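Local coordinates for cobalamin biosynthesis protein CobN (Mycobacterium tuberculosis, PDB 7C6O), which forms the large, catalytic subunit of cobaltochelatase, the enzyme that inserts cobalt into the corrin ring during cobalamin biosynthesis, at residues A[369-374]-A[396-401]; A[1076-1081]-A[1095-1100]; A[1192-1197]-A[1218-1223]. All blocks are in the same frame, centred on the assembly; numbering follows the deposited sequence.

Contact 1: A[369-374]-A[396-401]; sequences VALVFS and VALLQA
Three buried leucines carry the apolar contact: Leu371 of strand 369-373 meets Leu398 and Leu399 of helix 391-405, one methyl to each. Its CD1 lies 3.9 Å from CD2 of Leu398, and the two side chains lie alongside, pointing opposite ways. With Leu399 the approach is tip to tip, the CD2 methyls of Leu371 and Leu399 lying 4.2 Å apart. The first torsion of Leu371 (chi1 -168°) carries CG beside its own carbonyl carbon and opposite its N, and the fork then splits between the two helix residues. Leu399 does not start out aimed at the strand, but with CG beside its backbone N (chi1 -65°) its end swings nearer.

These leucines seat helix 391-405 against one face of the sheet containing strand 369-373; within that mixed sheet, the strand runs parallel to both its neighbours, 503-507 and 551-555. The same leucines extend the hydrophobic layer, Leu371 onto Leu505, Val553 and Leu555, Leu399 onto Leu503, and Leu398 onto Val811 of helix 807-815.

Polar interactions run along the two elements and out to other parts of the fold. The strand is held by backbone hydrogen bonds, Leu371 with Val504 and Ala370 with Ala551 and Val553, and at its C-terminal end Ser374 OG is hydrogen-bonded to His554 NE2. On the helix, Gln400 NE2 reaches Val415 O and Asn418 OD1.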
loop_
_atom_site.group_PDB
_atom_site.type_symbol
_atom_site.label_atom_id
_atom_site.label_comp_id
_atom_site.label_asym_id
_atom_site.label_seq_id
_atom_site.Cartn_x
_atom_site.Cartn_y
_atom_site.Cartn_z
ATOM N N VAL A 369 -0.121 18.835 -19.780
ATOM C CA VAL A 369 -0.023 17.579 -19.045
ATOM C C VAL A 369 1.375 17.007 -19.208
ATOM O O VAL A 369 1.923 16.982 -20.317
ATOM C CB VAL A 369 -1.078 16.559 -19.525
ATOM C CG1 VAL A 369 -0.985 15.273 -18.711
ATOM C CG2 VAL A 369 -2.477 17.156 -19.442
ATOM N N ALA A 370 1.946 16.538 -18.104
ATOM C CA ALA A 370 3.199 15.800 -18.114
ATOM C C ALA A 370 2.907 14.313 -17.947
ATOM O O ALA A 370 2.238 13.911 -16.988
ATOM C CB ALA A 370 4.133 16.289 -17.006
ATOM N N LEU A 371 3.397 13.507 -18.884
ATOM C CA LEU A 371 3.268 12.054 -18.848
ATOM C C LEU A 371 4.635 11.481 -18.488
ATOM O O LEU A 371 5.576 11.569 -19.283
ATOM C CB LEU A 371 2.771 11.528 -20.195
ATOM C CG LEU A 371 2.295 10.079 -20.306
ATOM C CD1 LEU A 371 1.094 9.851 -19.409
ATOM C CD2 LEU A 371 1.954 9.732 -21.751
ATOM N N VAL A 372 4.751 10.907 -17.292
ATOM C CA VAL A 372 6.032 10.463 -16.749
ATOM C C VAL A 372 6.063 8.939 -16.718
ATOM O O VAL A 372 5.119 8.300 -16.236
ATOM C CB VAL A 372 6.281 11.048 -15.348
ATOM C CG1 VAL A 372 7.619 10.564 -14.792
ATOM C CG2 VAL A 372 6.239 12.566 -15.397
ATOM N N PHE A 373 7.154 8.363 -17.217
ATOM C CA PHE A 373 7.354 6.921 -17.265
ATOM C C PHE A 373 8.396 6.500 -16.236
ATOM O O PHE A 373 9.419 7.170 -16.069
ATOM C CB PHE A 373 7.817 6.477 -18.658
ATOM C CG PHE A 373 6.799 6.691 -19.741
ATOM C CD1 PHE A 373 6.521 7.963 -20.214
ATOM C CD2 PHE A 373 6.140 5.613 -20.306
ATOM C CE1 PHE A 373 5.590 8.158 -21.218
ATOM C CE2 PHE A 373 5.211 5.801 -21.313
ATOM C CZ PHE A 373 4.935 7.073 -21.768
ATOM N N SER A 374 8.139 5.381 -15.561
ATOM C CA SER A 374 9.134 4.793 -14.675
ATOM C C SER A 374 10.329 4.286 -15.479
ATOM O O SER A 374 10.233 4.011 -16.678
ATOM C CB SER A 374 8.532 3.641 -13.869
ATOM O OG SER A 374 7.384 4.052 -13.148
ATOM N N VAL A 396 -0.218 5.171 -25.865
ATOM C CA VAL A 396 -0.804 5.516 -27.159
ATOM C C VAL A 396 -2.311 5.692 -27.024
ATOM O O VAL A 396 -2.882 6.690 -27.482
ATOM C CB VAL A 396 -0.455 4.451 -28.214
ATOM C CG1 VAL A 396 -1.325 4.623 -29.455
ATOM C CG2 VAL A 396 1.020 4.531 -28.583
ATOM N N ALA A 397 -2.975 4.729 -26.378
ATOM C CA ALA A 397 -4.427 4.792 -26.244
ATOM C C ALA A 397 -4.854 6.009 -25.435
ATOM O O ALA A 397 -5.875 6.638 -25.735
ATOM C CB ALA A 397 -4.954 3.508 -25.605
ATOM N N LEU A 398 -4.076 6.364 -24.408
ATOM C CA LEU A 398 -4.389 7.557 -23.627
ATOM C C LEU A 398 -4.211 8.818 -24.464
ATOM O O LEU A 398 -5.071 9.706 -24.456
ATOM C CB LEU A 398 -3.513 7.613 -22.375
ATOM C CG LEU A 398 -3.618 8.901 -21.555
ATOM C CD1 LEU A 398 -5.025 9.075 -21.001
ATOM C CD2 LEU A 398 -2.590 8.918 -20.430
ATOM N N LEU A 399 -3.098 8.913 -25.195
ATOM C CA LEU A 399 -2.845 10.098 -26.009
ATOM C C LEU A 399 -3.885 10.242 -27.113
ATOM O O LEU A 399 -4.309 11.358 -27.435
ATOM C CB LEU A 399 -1.432 10.035 -26.592
ATOM C CG LEU A 399 -0.338 10.086 -25.523
ATOM C CD1 LEU A 399 1.051 9.849 -26.098
ATOM C CD2 LEU A 399 -0.397 11.405 -24.794
ATOM N N GLN A 400 -4.309 9.121 -27.705
ATOM C CA GLN A 400 -5.362 9.170 -28.715
ATOM C C GLN A 400 -6.674 9.664 -28.121
ATOM O O GLN A 400 -7.378 10.474 -28.735
ATOM C CB GLN A 400 -5.547 7.791 -29.348
ATOM C CG GLN A 400 -4.396 7.362 -30.235
ATOM C CD GLN A 400 -4.531 5.929 -30.700
ATOM O OE1 GLN A 400 -5.339 5.168 -30.168
ATOM N NE2 GLN A 400 -3.741 5.552 -31.698
ATOM N N ALA A 401 -7.018 9.187 -26.923
ATOM C CA ALA A 401 -8.245 9.641 -26.277
ATOM C C ALA A 401 -8.156 11.112 -25.894
ATOM O O ALA A 401 -9.146 11.846 -26.000
ATOM C CB ALA A 401 -8.540 8.787 -25.048
#

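Contact 2: A[1076-1081]-A[1095-1100]; sequences QYHGGM and AYIGDN
The imidazole of His1078 reaches strand 1094-1099 because its CG stands opposite the backbone N (chi1 -167°), extending the ring from helix 1072-1089 toward Ala1095, Tyr1096 and Ile1097. Ile1097 answers with CG1 beside its own N (chi1 -70°) and a second torsion that folds the CD1 methyl back to the ring, although the side chain sets out in another direction. CD1 touches CE1 of His1078 at 3.6 Å and lies 3.7 Å from its ND1, the two side chains crossing at a slant. The Ala1095 CB methyl approaches His1078 NE2 obliquely, at 4.2 Å.

Between these two lies backbone. Tyr1096 O sits 3.2 Å from NE2 of His1078 and 3.3 Å from CE1, yet the angle at NE2 is too poor for a hydrogen bond. The Tyr1096 side chain itself turns from the helix and packs against helix 853-874, which includes Leu866 and Tyr870.

The helix and strand segments run nearly antiparallel, at 153° with axes 9.9 Å apart, as parts of the beta-alpha-beta unit built from strand 1056-1061, helix 1072-1089 and strand 1094-1099. The histidine sits within a wider, pi-type turn at 1076-1079, and the bond from Gly1080 N to Gln1076 O is weak.

Both ring nitrogens have partners outside the two segments: NE2 bonds to Ala1057 O of the first strand of the unit and ND1 to Tyr1153 OH. A carbonyl can only accept, so NE2 presumably carries the hydrogen in that bond; with both nitrogens engaged, the rotation of the ring is fixed, and its nearness to Tyr1096 O is a matter of packing and, at most, electrostatics.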
loop_
_atom_site.group_PDB
_atom_site.type_symbol
_atom_site.label_atom_id
_atom_site.label_comp_id
_atom_site.label_asym_id
_atom_site.label_seq_id
_atom_site.Cartn_x
_atom_site.Cartn_y
_atom_site.Cartn_z
ATOM N N GLN A 1076 15.121 -10.027 -3.682
ATOM C CA GLN A 1076 15.727 -9.062 -2.767
ATOM C C GLN A 1076 15.486 -9.450 -1.314
ATOM O O GLN A 1076 16.424 -9.503 -0.508
ATOM C CB GLN A 1076 15.175 -7.663 -3.030
ATOM C CG GLN A 1076 15.712 -6.990 -4.269
ATOM C CD GLN A 1076 15.530 -5.489 -4.206
ATOM O OE1 GLN A 1076 16.313 -4.788 -3.568
ATOM N NE2 GLN A 1076 14.487 -4.990 -4.859
ATOM N N TYR A 1077 14.229 -9.717 -0.959
ATOM C CA TYR A 1077 13.883 -10.025 0.426
ATOM C C TYR A 1077 14.147 -11.489 0.756
ATOM O O TYR A 1077 14.866 -11.805 1.712
ATOM C CB TYR A 1077 12.416 -9.674 0.688
ATOM C CG TYR A 1077 12.171 -8.195 0.860
ATOM C CD1 TYR A 1077 12.001 -7.367 -0.243
ATOM C CD2 TYR A 1077 12.110 -7.625 2.125
ATOM C CE1 TYR A 1077 11.777 -6.011 -0.091
ATOM C CE2 TYR A 1077 11.888 -6.272 2.287
ATOM C CZ TYR A 1077 11.722 -5.472 1.177
ATOM O OH TYR A 1077 11.497 -4.128 1.334
ATOM N N HIS A 1078 13.560 -12.397 -0.024
ATOM C CA HIS A 1078 13.694 -13.824 0.254
ATOM C C HIS A 1078 15.117 -14.297 -0.012
ATOM O O HIS A 1078 15.771 -14.874 0.864
ATOM C CB HIS A 1078 12.692 -14.607 -0.595
ATOM C CG HIS A 1078 12.521 -16.034 -0.181
ATOM N ND1 HIS A 1078 12.152 -17.023 -1.068
ATOM C CD2 HIS A 1078 12.637 -16.635 1.027
ATOM C CE1 HIS A 1078 12.060 -18.173 -0.427
ATOM N NE2 HIS A 1078 12.347 -17.965 0.846
ATOM N N GLY A 1079 15.616 -14.060 -1.226
ATOM C CA GLY A 1079 16.987 -14.431 -1.530
ATOM C C GLY A 1079 17.993 -13.678 -0.680
ATOM O O GLY A 1079 19.018 -14.232 -0.281
ATOM N N GLY A 1080 17.708 -12.408 -0.387
ATOM C CA GLY A 1080 18.596 -11.642 0.473
ATOM C C GLY A 1080 18.714 -12.230 1.866
ATOM O O GLY A 1080 19.806 -12.271 2.442
ATOM N N MET A 1081 17.595 -12.694 2.426
ATOM C CA MET A 1081 17.655 -13.358 3.724
ATOM C C MET A 1081 18.484 -14.635 3.648
ATOM O O MET A 1081 19.322 -14.890 4.520
ATOM C CB MET A 1081 16.246 -13.658 4.232
ATOM C CG MET A 1081 16.219 -14.414 5.553
ATOM S SD MET A 1081 14.557 -14.614 6.226
ATOM C CE MET A 1081 14.221 -12.957 6.821
ATOM N N ALA A 1095 15.000 -22.835 2.310
ATOM C CA ALA A 1095 14.279 -21.722 1.699
ATOM C C ALA A 1095 12.947 -22.251 1.189
ATOM O O ALA A 1095 12.914 -23.046 0.244
ATOM C CB ALA A 1095 15.092 -21.085 0.572
ATOM N N TYR A 1096 11.857 -21.829 1.821
ATOM C CA TYR A 1096 10.522 -22.304 1.489
ATOM C C TYR A 1096 9.678 -21.178 0.911
ATOM O O TYR A 1096 9.852 -20.006 1.256
ATOM C CB TYR A 1096 9.796 -22.865 2.717
ATOM C CG TYR A 1096 10.327 -24.174 3.257
ATOM C CD1 TYR A 1096 11.375 -24.841 2.637
ATOM C CD2 TYR A 1096 9.762 -24.748 4.390
ATOM C CE1 TYR A 1096 11.853 -26.042 3.138
ATOM C CE2 TYR A 1096 10.234 -25.944 4.900
ATOM C CZ TYR A 1096 11.276 -26.586 4.271
ATOM O OH TYR A 1096 11.741 -27.777 4.781
ATOM N N ILE A 1097 8.745 -21.559 0.043
ATOM C CA ILE A 1097 7.707 -20.673 -0.471
ATOM C C ILE A 1097 6.377 -21.154 0.092
ATOM O O ILE A 1097 5.992 -22.312 -0.115
ATOM C CB ILE A 1097 7.675 -20.660 -2.007
ATOM C CG1 ILE A 1097 8.908 -19.952 -2.573
ATOM C CG2 ILE A 1097 6.391 -20.014 -2.513
ATOM C CD1 ILE A 1097 8.950 -18.472 -2.281
ATOM N N GLY A 1098 5.680 -20.278 0.808
ATOM C CA GLY A 1098 4.329 -20.588 1.233
ATOM C C GLY A 1098 3.326 -20.122 0.198
ATOM O O GLY A 1098 3.262 -18.930 -0.112
ATOM N N ASP A 1099 2.543 -21.042 -0.358
ATOM C CA ASP A 1099 1.595 -20.721 -1.422
ATOM C C ASP A 1099 0.232 -20.470 -0.787
ATOM O O ASP A 1099 -0.492 -21.411 -0.451
ATOM C CB ASP A 1099 1.539 -21.845 -2.455
ATOM C CG ASP A 1099 0.695 -21.488 -3.673
ATOM O OD1 ASP A 1099 0.012 -20.442 -3.658
ATOM O OD2 ASP A 1099 0.719 -22.262 -4.656
ATOM N N ASN A 1100 -0.124 -19.195 -0.630
ATOM C CA ASN A 1100 -1.456 -18.811 -0.176
ATOM C C ASN A 1100 -2.225 -18.079 -1.274
ATOM O O ASN A 1100 -3.004 -17.162 -1.006
ATOM C CB ASN A 1100 -1.392 -17.979 1.108
ATOM C CG ASN A 1100 -0.557 -16.711 0.971
ATOM O OD1 ASN A 1100 0.406 -16.657 0.207
ATOM N ND2 ASN A 1100 -0.913 -15.686 1.745
#

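Contact 3: A[1192-1197]-A[1218-1223]; sequences GMAERL and RQVLLE
At the tight centre, Ala1194 and Leu1221 bring the two helices together: the Ala1194 CB methyl lies 3.8 Å from CD2 of Leu1221 and 4.1 Å from its CG. Leu1221 gets there with CG beside its backbone N (chi1 -82°), a turn that lays the isobutyl group over the helix 1187-1203 backbone, where CD2 comes within 3.8 Å of Glu1195 N. Having only a methyl, Ala1194 lets the CA atoms of Ala1194 and Leu1221 approach to 6.3 Å. Val1220 adds a lighter touch from the buried flank, its CG1 lying 4.2 Å from the same alanine methyl and its side chain also meeting Leu1190 and Arg1179.

The other flank is looser and partly open to solvent. There CB of Glu1195 rests 4.2 Å from Leu1221 CD2, while its carboxylate goes on to a long, weak ion pair with Arg1014. Leu1221, itself partly exposed, spreads along helix 1187-1203 to His1191 and Leu1198.

The axes of the two segments pass 8.9 Å apart at an angle of 146°, an antiparallel helical hairpin made by the last two helices of the modelled chain, 1187-1203 and 1211-1226.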
loop_
_atom_site.group_PDB
_atom_site.type_symbol
_atom_site.label_atom_id
_atom_site.label_comp_id
_atom_site.label_asym_id
_atom_site.label_seq_id
_atom_site.Cartn_x
_atom_site.Cartn_y
_atom_site.Cartn_z
ATOM N N GLY A 1192 20.795 -6.430 -22.802
ATOM C CA GLY A 1192 20.880 -6.687 -21.372
ATOM C C GLY A 1192 20.763 -8.161 -21.025
ATOM O O GLY A 1192 21.406 -8.638 -20.087
ATOM N N MET A 1193 19.930 -8.898 -21.769
ATOM C CA MET A 1193 19.789 -10.334 -21.532
ATOM C C MET A 1193 21.085 -11.072 -21.831
ATOM O O MET A 1193 21.547 -11.895 -21.031
ATOM C CB MET A 1193 18.661 -10.909 -22.389
ATOM C CG MET A 1193 17.263 -10.592 -21.924
ATOM S SD MET A 1193 16.059 -11.591 -22.825
ATOM C CE MET A 1193 16.638 -11.397 -24.501
ATOM N N ALA A 1194 21.671 -10.812 -23.004
ATOM C CA ALA A 1194 22.935 -11.455 -23.350
ATOM C C ALA A 1194 24.023 -11.088 -22.353
ATOM O O ALA A 1194 24.815 -11.943 -21.939
ATOM C CB ALA A 1194 23.351 -11.067 -24.768
ATOM N N GLU A 1195 24.067 -9.820 -21.944
ATOM C CA GLU A 1195 25.054 -9.394 -20.958
ATOM C C GLU A 1195 24.854 -10.115 -19.630
ATOM O O GLU A 1195 25.824 -10.565 -19.007
ATOM C CB GLU A 1195 24.972 -7.882 -20.768
ATOM C CG GLU A 1195 26.302 -7.220 -20.471
ATOM C CD GLU A 1195 26.180 -5.714 -20.364
ATOM O OE1 GLU A 1195 25.370 -5.241 -19.539
ATOM O OE2 GLU A 1195 26.882 -5.006 -21.114
ATOM N N ARG A 1196 23.602 -10.242 -19.181
ATOM C CA ARG A 1196 23.351 -10.870 -17.888
ATOM C C ARG A 1196 23.688 -12.357 -17.914
ATOM O O ARG A 1196 24.237 -12.890 -16.943
ATOM C CB ARG A 1196 21.896 -10.659 -17.466
ATOM C CG ARG A 1196 21.622 -11.063 -16.023
ATOM C CD ARG A 1196 22.252 -10.080 -15.051
ATOM N NE ARG A 1196 21.469 -8.851 -14.953
ATOM C CZ ARG A 1196 21.849 -7.772 -14.277
ATOM N NH1 ARG A 1196 23.014 -7.759 -13.640
ATOM N NH2 ARG A 1196 21.066 -6.705 -14.240
ATOM N N LEU A 1197 23.369 -13.044 -19.013
ATOM C CA LEU A 1197 23.697 -14.463 -19.105
ATOM C C LEU A 1197 25.204 -14.674 -19.159
ATOM O O LEU A 1197 25.730 -15.613 -18.550
ATOM C CB LEU A 1197 23.008 -15.081 -20.323
ATOM C CG LEU A 1197 21.477 -15.101 -20.246
ATOM C CD1 LEU A 1197 20.853 -15.261 -21.623
ATOM C CD2 LEU A 1197 21.005 -16.211 -19.311
ATOM N N ARG A 1218 28.061 -13.621 -27.106
ATOM C CA ARG A 1218 28.926 -12.485 -27.410
ATOM C C ARG A 1218 28.613 -11.905 -28.785
ATOM O O ARG A 1218 28.687 -10.687 -28.986
ATOM C CB ARG A 1218 30.394 -12.903 -27.323
ATOM C CG ARG A 1218 30.812 -13.406 -25.953
ATOM C CD ARG A 1218 32.301 -13.722 -25.905
ATOM N NE ARG A 1218 32.674 -14.398 -24.664
ATOM C CZ ARG A 1218 32.951 -15.696 -24.572
ATOM N NH1 ARG A 1218 32.911 -16.465 -25.652
ATOM N NH2 ARG A 1218 33.278 -16.224 -23.399
ATOM N N GLN A 1219 28.263 -12.763 -29.747
ATOM C CA GLN A 1219 27.878 -12.273 -31.067
ATOM C C GLN A 1219 26.608 -11.435 -30.993
ATOM O O GLN A 1219 26.499 -10.400 -31.661
ATOM C CB GLN A 1219 27.693 -13.446 -32.031
ATOM C CG GLN A 1219 27.097 -13.062 -33.379
ATOM C CD GLN A 1219 28.070 -12.307 -34.266
ATOM O OE1 GLN A 1219 29.252 -12.180 -33.947
ATOM N NE2 GLN A 1219 27.574 -11.806 -35.392
ATOM N N VAL A 1220 25.634 -11.869 -30.188
ATOM C CA VAL A 1220 24.408 -11.091 -30.015
ATOM C C VAL A 1220 24.729 -9.718 -29.441
ATOM O O VAL A 1220 24.189 -8.700 -29.891
ATOM C CB VAL A 1220 23.405 -11.860 -29.134
ATOM C CG1 VAL A 1220 22.197 -10.992 -28.816
ATOM C CG2 VAL A 1220 22.963 -13.148 -29.824
ATOM N N LEU A 1221 25.618 -9.667 -28.444
ATOM C CA LEU A 1221 26.078 -8.387 -27.913
ATOM C C LEU A 1221 26.619 -7.495 -29.022
ATOM O O LEU A 1221 26.290 -6.307 -29.097
ATOM C CB LEU A 1221 27.158 -8.607 -26.852
ATOM C CG LEU A 1221 26.775 -8.960 -25.418
ATOM C CD1 LEU A 1221 27.992 -8.813 -24.517
ATOM C CD2 LEU A 1221 25.634 -8.085 -24.926
ATOM N N LEU A 1222 27.447 -8.063 -29.902
ATOM C CA LEU A 1222 28.108 -7.267 -30.931
ATOM C C LEU A 1222 27.119 -6.768 -31.978
ATOM O O LEU A 1222 27.166 -5.598 -32.373
ATOM C CB LEU A 1222 29.217 -8.093 -31.586
ATOM C CG LEU A 1222 30.286 -7.316 -32.353
ATOM C CD1 LEU A 1222 31.030 -6.376 -31.417
ATOM C CD2 LEU A 1222 31.251 -8.267 -33.042
ATOM N N GLU A 1223 26.216 -7.637 -32.442
ATOM C CA GLU A 1223 25.247 -7.219 -33.448
ATOM C C GLU A 1223 24.243 -6.223 -32.886
ATOM O O GLU A 1223 23.780 -5.338 -33.613
ATOM C CB GLU A 1223 24.512 -8.431 -34.017
ATOM C CG GLU A 1223 25.395 -9.392 -34.787
ATOM C CD GLU A 1223 24.611 -10.539 -35.392
ATOM O OE1 GLU A 1223 23.367 -10.439 -35.457
ATOM O OE2 GLU A 1223 25.237 -11.539 -35.798
#

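Overall arrangement
From the N terminus, contact 1 comes first: it closes a loop of 21 residues, part of it (377-381) not modelled, and brings helix 391-405 onto a strand of the first of two mixed sheets involved here. Contact 2 follows much later, closing a shorter connection of 13 residues, mostly the rest of helix 1072-1089, within a beta-alpha-beta unit of the second sheet. Contact 3 closes last, over 20 residues, in the all-helical C-terminal part. The three come in series, so none encloses or crosses another. They lie well apart: the centres of contacts 1 and 2 are about 36 Å apart, and even contacts 2 and 3 keep about 11 Å between nearest atoms.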